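Local atomic coordinates of putative leucoanthocyanidin reductase 1 (Vitis vinifera, PDB entry 3I6I), a protein that probably catalyses the NADPH-dependent reduction of leucoanthocyanidins to flavan-3-ols such as catechin, a step of flavonoid biosynthesis. Residues Asp181-Tyr186 with Val236-Ile241; Asn229-Ala234 with Leu245-Val250. One frame throughout, in Å; residues are numbered along the deposited sequence.

Interaction 1. Residues Asp181-Tyr186 with Val236-Ile241; sequences DFFQIY and VWEKKI
Phe183, the first residue of strand 183-186, sets the rim of its ring against two neighbouring side chains of helix 230-241, Trp237 and Glu238, a compact example of aromatic packing between strand and helix. On the buried side the phenyl and indole meet at their borders: CE1 of Phe183 lies 3.7 Å from CD1 of Trp237, and the ring planes stand nearly perpendicular, at 87°, so that neither ring stacks on the other. Trp237 reaches this place because its CG is anti to the backbone N (chi1 -176°), and its NE1 is hydrogen-bonded to the carbonyl of Pro179. Within the helix, CG2 of Ile241 lies over one indole face, toward its rim.

The other flank is partly exposed and polar. There the extended Glu238 brings OE2 to the edge of the phenyl, 3.4 Å from CE2 of Phe183, while CG of Glu238 sits 3.5 Å from the same carbon. The carboxylate is turned 72° from the ring plane; OE1 pairs with Arg247 in a salt bridge and OE2 accepts from the backbone N of Leu245. Trp165 also meets the Phe183 ring. Far from the cofactor, the arrangement is typical of an α/β layer, a helix packed against a small parallel sheet.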
loop_
_atom_site.group_PDB
_atom_site.type_symbol
_atom_site.label_atom_id
_atom_site.label_comp_id
_atom_site.label_asym_id
_atom_site.label_seq_id
_atom_site.Cartn_x
_atom_site.Cartn_y
_atom_site.Cartn_z
ATOM N N ASP A 181 -18.236 -12.222 16.773
ATOM C CA ASP A 181 -19.611 -12.708 16.775
ATOM C C ASP A 181 -19.957 -13.662 15.638
ATOM O O ASP A 181 -20.419 -14.770 15.904
ATOM C CB ASP A 181 -20.609 -11.553 16.855
ATOM C CG ASP A 181 -20.353 -10.451 15.843
ATOM O OD1 ASP A 181 -19.364 -10.487 15.031
ATOM O OD2 ASP A 181 -21.193 -9.522 15.879
ATOM N N PHE A 182 -19.745 -13.236 14.394
ATOM C CA PHE A 182 -19.914 -14.106 13.209
ATOM C C PHE A 182 -19.059 -13.590 12.068
ATOM O O PHE A 182 -18.658 -12.415 12.051
ATOM C CB PHE A 182 -21.388 -14.258 12.789
ATOM C CG PHE A 182 -22.056 -12.955 12.366
ATOM C CD1 PHE A 182 -22.741 -12.182 13.295
ATOM C CD2 PHE A 182 -21.963 -12.486 11.072
ATOM C CE1 PHE A 182 -23.338 -10.968 12.919
ATOM C CE2 PHE A 182 -22.570 -11.278 10.701
ATOM C CZ PHE A 182 -23.258 -10.534 11.640
ATOM N N PHE A 183 -18.755 -14.473 11.119
ATOM C CA PHE A 183 -17.898 -14.127 10.013
ATOM C C PHE A 183 -18.783 -13.844 8.794
ATOM O O PHE A 183 -19.646 -14.628 8.459
ATOM C CB PHE A 183 -16.964 -15.297 9.640
ATOM C CG PHE A 183 -15.919 -15.643 10.662
ATOM C CD1 PHE A 183 -14.797 -14.828 10.851
ATOM C CD2 PHE A 183 -15.991 -16.841 11.361
ATOM C CE1 PHE A 183 -13.797 -15.184 11.758
ATOM C CE2 PHE A 183 -15.004 -17.199 12.300
ATOM C CZ PHE A 183 -13.903 -16.372 12.502
ATOM N N GLN A 184 -18.511 -12.733 8.122
ATOM C CA GLN A 184 -19.083 -12.451 6.805
ATOM C C GLN A 184 -18.135 -12.947 5.719
ATOM O O GLN A 184 -17.029 -12.419 5.552
ATOM C CB GLN A 184 -19.365 -10.941 6.661
ATOM C CG GLN A 184 -20.399 -10.497 7.571
ATOM C CD GLN A 184 -20.979 -9.126 7.221
ATOM O OE1 GLN A 184 -20.293 -8.248 6.689
ATOM N NE2 GLN A 184 -22.269 -8.958 7.505
ATOM N N ILE A 185 -18.595 -13.964 4.986
ATOM C CA ILE A 185 -17.825 -14.656 3.955
ATOM C C ILE A 185 -18.335 -14.167 2.599
ATOM O O ILE A 185 -19.538 -14.345 2.274
ATOM C CB ILE A 185 -18.018 -16.212 4.066
ATOM C CG1 ILE A 185 -17.658 -16.761 5.473
ATOM C CG2 ILE A 185 -17.225 -16.968 3.001
ATOM C CD1 ILE A 185 -16.252 -16.443 5.892
ATOM N N TYR A 186 -17.432 -13.561 1.810
ATOM C CA TYR A 186 -17.777 -13.073 0.464
ATOM C C TYR A 186 -17.875 -14.208 -0.527
ATOM O O TYR A 186 -16.928 -15.010 -0.700
ATOM C CB TYR A 186 -16.759 -12.009 -0.037
ATOM C CG TYR A 186 -16.542 -10.956 0.980
ATOM C CD1 TYR A 186 -17.588 -10.146 1.370
ATOM C CD2 TYR A 186 -15.308 -10.790 1.596
ATOM C CE1 TYR A 186 -17.425 -9.185 2.340
ATOM C CE2 TYR A 186 -15.117 -9.824 2.572
ATOM C CZ TYR A 186 -16.191 -9.021 2.949
ATOM O OH TYR A 186 -16.062 -8.047 3.932
ATOM N N VAL A 236 -8.113 -19.387 10.652
ATOM C CA VAL A 236 -6.969 -18.932 11.423
ATOM C C VAL A 236 -7.420 -18.153 12.658
ATOM O O VAL A 236 -6.880 -18.308 13.741
ATOM C CB VAL A 236 -6.011 -18.013 10.625
ATOM C CG1 VAL A 236 -4.877 -17.610 11.557
ATOM C CG2 VAL A 236 -5.485 -18.710 9.373
ATOM N N TRP A 237 -8.432 -17.316 12.498
ATOM C CA TRP A 237 -8.932 -16.534 13.627
ATOM C C TRP A 237 -9.577 -17.407 14.692
ATOM O O TRP A 237 -9.345 -17.208 15.886
ATOM C CB TRP A 237 -9.874 -15.425 13.150
ATOM C CG TRP A 237 -10.342 -14.547 14.244
ATOM C CD1 TRP A 237 -11.639 -14.351 14.645
ATOM C CD2 TRP A 237 -9.529 -13.741 15.100
ATOM N NE1 TRP A 237 -11.680 -13.494 15.703
ATOM C CE2 TRP A 237 -10.401 -13.076 15.990
ATOM C CE3 TRP A 237 -8.153 -13.514 15.205
ATOM C CZ2 TRP A 237 -9.938 -12.209 16.982
ATOM C CZ3 TRP A 237 -7.694 -12.650 16.206
ATOM C CH2 TRP A 237 -8.582 -12.009 17.071
ATOM N N GLU A 238 -10.331 -18.419 14.261
ATOM C CA GLU A 238 -10.970 -19.367 15.173
ATOM C C GLU A 238 -9.928 -20.112 15.991
ATOM O O GLU A 238 -10.114 -20.320 17.178
ATOM C CB GLU A 238 -11.820 -20.363 14.396
ATOM C CG GLU A 238 -13.049 -19.704 13.779
ATOM C CD GLU A 238 -13.942 -20.659 13.018
ATOM O OE1 GLU A 238 -13.422 -21.574 12.355
ATOM O OE2 GLU A 238 -15.184 -20.499 13.081
ATOM N N LYS A 239 -8.815 -20.488 15.348
ATOM C CA LYS A 239 -7.709 -21.113 16.081
ATOM C C LYS A 239 -7.207 -20.169 17.185
ATOM O O LYS A 239 -6.961 -20.591 18.304
ATOM C CB LYS A 239 -6.565 -21.473 15.122
ATOM C CG LYS A 239 -6.682 -22.896 14.557
ATOM N N LYS A 240 -7.075 -18.893 16.861
ATOM C CA LYS A 240 -6.567 -17.895 17.802
ATOM C C LYS A 240 -7.498 -17.586 18.959
ATOM O O LYS A 240 -7.028 -17.356 20.066
ATOM C CB LYS A 240 -6.190 -16.601 17.075
ATOM C CG LYS A 240 -4.878 -16.695 16.321
ATOM C CD LYS A 240 -3.695 -16.722 17.285
ATOM C CE LYS A 240 -2.390 -16.926 16.569
ATOM N NZ LYS A 240 -1.534 -17.876 17.304
ATOM N N ILE A 241 -8.809 -17.580 18.716
ATOM C CA ILE A 241 -9.772 -17.308 19.778
ATOM C C ILE A 241 -10.248 -18.589 20.466
ATOM O O ILE A 241 -10.950 -18.540 21.482
ATOM C CB ILE A 241 -10.949 -16.440 19.283
ATOM C CG1 ILE A 241 -11.815 -17.181 18.265
ATOM C CG2 ILE A 241 -10.429 -15.128 18.739
ATOM C CD1 ILE A 241 -13.094 -16.498 17.934
#

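Interaction 2. Residues Asn229-Ala234 with Leu245-Val250; sequences NINELA and LPRVTV
Arg247 reaches from the start of strand 247-250 to the flank of helix 230-241, where its NH1 serves two acceptors of one residue. The main-chain O and the side-chain OD1 of Asn231 each lie 3.1 Å from NH1 of Arg247, and the two bonds are similarly bent, with N-H...O angles of 146° and 148°. Their orientations differ: OD1 lies in the guanidinium plane, whereas the carbonyl oxygen is tilted from it by 23°. The amide plane of Asn231 is inclined moderately to the guanidinium. The methyl of Ala234, one turn further along the helix, comes over one guanidinium face, toward its rim, its CB 3.7 Å from CZ of Arg247. Extension from CG to NE carries the arginine head this far, and NH2 is then gripped by Glu238, in a salt bridge, and by the hydroxyl of Ser235. A leucine in its place would probably leave the Glu238 carboxylate without its charged mate and the Asn231 amide freer to turn.

Asn229 opens the same helix: its OD1 accepts from N of Glu232 at 2.9 Å, and OE1 of Glu232 accepts in return from N of Asn229 at 3.0 Å. Lys192 also pairs with this glutamate. Together the segments present a helix begun by a capping box and tied along its side, through one arginine, to the following strand of an α/β unit.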
loop_
_atom_site.group_PDB
_atom_site.type_symbol
_atom_site.label_atom_id
_atom_site.label_comp_id
_atom_site.label_asym_id
_atom_site.label_seq_id
_atom_site.Cartn_x
_atom_site.Cartn_y
_atom_site.Cartn_z
ATOM N N ASN A 229 -7.810 -17.858 1.245
ATOM C CA ASN A 229 -9.174 -17.410 0.933
ATOM C C ASN A 229 -9.862 -17.003 2.254
ATOM O O ASN A 229 -9.292 -17.161 3.361
ATOM C CB ASN A 229 -9.946 -18.453 0.116
ATOM C CG ASN A 229 -10.116 -19.771 0.824
ATOM O OD1 ASN A 229 -10.478 -19.834 2.015
ATOM N ND2 ASN A 229 -9.944 -20.844 0.077
ATOM N N ILE A 230 -11.050 -16.422 2.164
ATOM C CA ILE A 230 -11.715 -15.881 3.354
ATOM C C ILE A 230 -12.098 -16.989 4.318
ATOM O O ILE A 230 -12.055 -16.827 5.553
ATOM C CB ILE A 230 -13.005 -15.097 3.019
ATOM C CG1 ILE A 230 -12.736 -14.028 1.978
ATOM C CG2 ILE A 230 -13.584 -14.460 4.306
ATOM N N ASN A 231 -12.503 -18.132 3.788
ATOM C CA ASN A 231 -12.782 -19.271 4.683
ATOM C C ASN A 231 -11.543 -19.717 5.510
ATOM O O ASN A 231 -11.631 -20.012 6.704
ATOM C CB ASN A 231 -13.404 -20.443 3.933
ATOM C CG ASN A 231 -14.908 -20.263 3.710
ATOM O OD1 ASN A 231 -15.633 -19.929 4.626
ATOM N ND2 ASN A 231 -15.370 -20.525 2.492
ATOM N N GLU A 232 -10.377 -19.672 4.883
ATOM C CA GLU A 232 -9.150 -20.033 5.563
ATOM C C GLU A 232 -8.770 -18.976 6.602
ATOM O O GLU A 232 -8.349 -19.312 7.711
ATOM C CB GLU A 232 -8.024 -20.257 4.520
ATOM C CG GLU A 232 -8.306 -21.470 3.609
ATOM C CD GLU A 232 -7.337 -21.603 2.424
ATOM O OE1 GLU A 232 -6.847 -20.584 1.880
ATOM O OE2 GLU A 232 -7.031 -22.757 2.066
ATOM N N LEU A 233 -8.974 -17.708 6.244
ATOM C CA LEU A 233 -8.664 -16.582 7.086
ATOM C C LEU A 233 -9.524 -16.658 8.360
ATOM O O LEU A 233 -9.020 -16.530 9.494
ATOM C CB LEU A 233 -8.904 -15.280 6.322
ATOM C CG LEU A 233 -8.278 -14.005 6.923
ATOM C CD1 LEU A 233 -6.714 -13.984 6.766
ATOM C CD2 LEU A 233 -8.875 -12.700 6.278
ATOM N N ALA A 234 -10.808 -16.943 8.158
ATOM C CA ALA A 234 -11.715 -17.242 9.280
ATOM C C ALA A 234 -11.211 -18.341 10.183
ATOM O O ALA A 234 -11.193 -18.214 11.414
ATOM C CB ALA A 234 -13.103 -17.603 8.749
ATOM N N LEU A 245 -17.049 -19.594 15.182
ATOM C CA LEU A 245 -18.196 -18.682 14.998
ATOM C C LEU A 245 -19.048 -19.086 13.788
ATOM O O LEU A 245 -18.543 -19.678 12.836
ATOM C CB LEU A 245 -17.707 -17.268 14.768
ATOM C CG LEU A 245 -16.643 -16.717 15.719
ATOM C CD1 LEU A 245 -16.320 -15.269 15.341
ATOM C CD2 LEU A 245 -17.051 -16.857 17.204
ATOM N N PRO A 246 -20.338 -18.700 13.775
ATOM C CA PRO A 246 -21.152 -18.881 12.567
ATOM C C PRO A 246 -20.570 -18.149 11.377
ATOM O O PRO A 246 -19.927 -17.112 11.534
ATOM C CB PRO A 246 -22.509 -18.278 12.959
ATOM C CG PRO A 246 -22.516 -18.244 14.396
ATOM C CD PRO A 246 -21.104 -18.071 14.855
ATOM N N ARG A 247 -20.778 -18.715 10.189
ATOM C CA ARG A 247 -20.385 -18.082 8.946
ATOM C C ARG A 247 -21.636 -17.743 8.151
ATOM O O ARG A 247 -22.575 -18.539 8.061
ATOM C CB ARG A 247 -19.481 -19.017 8.162
ATOM C CG ARG A 247 -18.233 -19.363 8.925
ATOM C CD ARG A 247 -17.232 -20.186 8.132
ATOM N NE ARG A 247 -16.169 -20.609 9.035
ATOM C CZ ARG A 247 -14.916 -20.849 8.663
ATOM N NH1 ARG A 247 -14.555 -20.710 7.413
ATOM N NH2 ARG A 247 -14.021 -21.200 9.565
ATOM N N VAL A 248 -21.672 -16.539 7.613
ATOM C CA VAL A 248 -22.803 -16.103 6.819
ATOM C C VAL A 248 -22.274 -15.611 5.489
ATOM O O VAL A 248 -21.162 -15.114 5.443
ATOM C CB VAL A 248 -23.634 -14.987 7.550
ATOM C CG1 VAL A 248 -24.166 -15.467 8.917
ATOM C CG2 VAL A 248 -22.851 -13.627 7.627
ATOM N N THR A 249 -23.066 -15.723 4.423
ATOM C CA THR A 249 -22.627 -15.294 3.091
ATOM C C THR A 249 -22.967 -13.815 2.812
ATOM O O THR A 249 -24.077 -13.371 3.067
ATOM C CB THR A 249 -23.331 -16.128 2.006
ATOM O OG1 THR A 249 -22.987 -17.487 2.216
ATOM C CG2 THR A 249 -22.896 -15.701 0.576
ATOM N N VAL A 250 -21.997 -13.093 2.298
ATOM C CA VAL A 250 -22.219 -11.767 1.669
ATOM C C VAL A 250 -22.044 -12.025 0.179
ATOM O O VAL A 250 -20.983 -12.481 -0.268
ATOM C CB VAL A 250 -21.234 -10.722 2.232
ATOM C CG1 VAL A 250 -21.249 -9.449 1.388
ATOM C CG2 VAL A 250 -21.504 -10.423 3.673
#

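Overall arrangement
Both contacts fasten helix 230-241 to the same two-stranded parallel sheet, interaction 1 through strand 183-186 and interaction 2 through its neighbour 247-250. Their centres are about 6 Å apart, and backbone hydrogen bonds such as Ile185 N to Val248 O (2.8 Å) join the strands directly. Chemistry follows depth. Interaction 1 is largely buried and aromatic, without a hydrogen bond between its segments; interaction 2, only partly buried, relies on a cationic side chain and two oxygens of Asn231. The two meet at Glu238, which borders the phenyl in one and pairs with the arginine of the other, and at Ala234, whose carbonyl oxygen also packs against Phe183. Both lie away from the NADPH-binding residues.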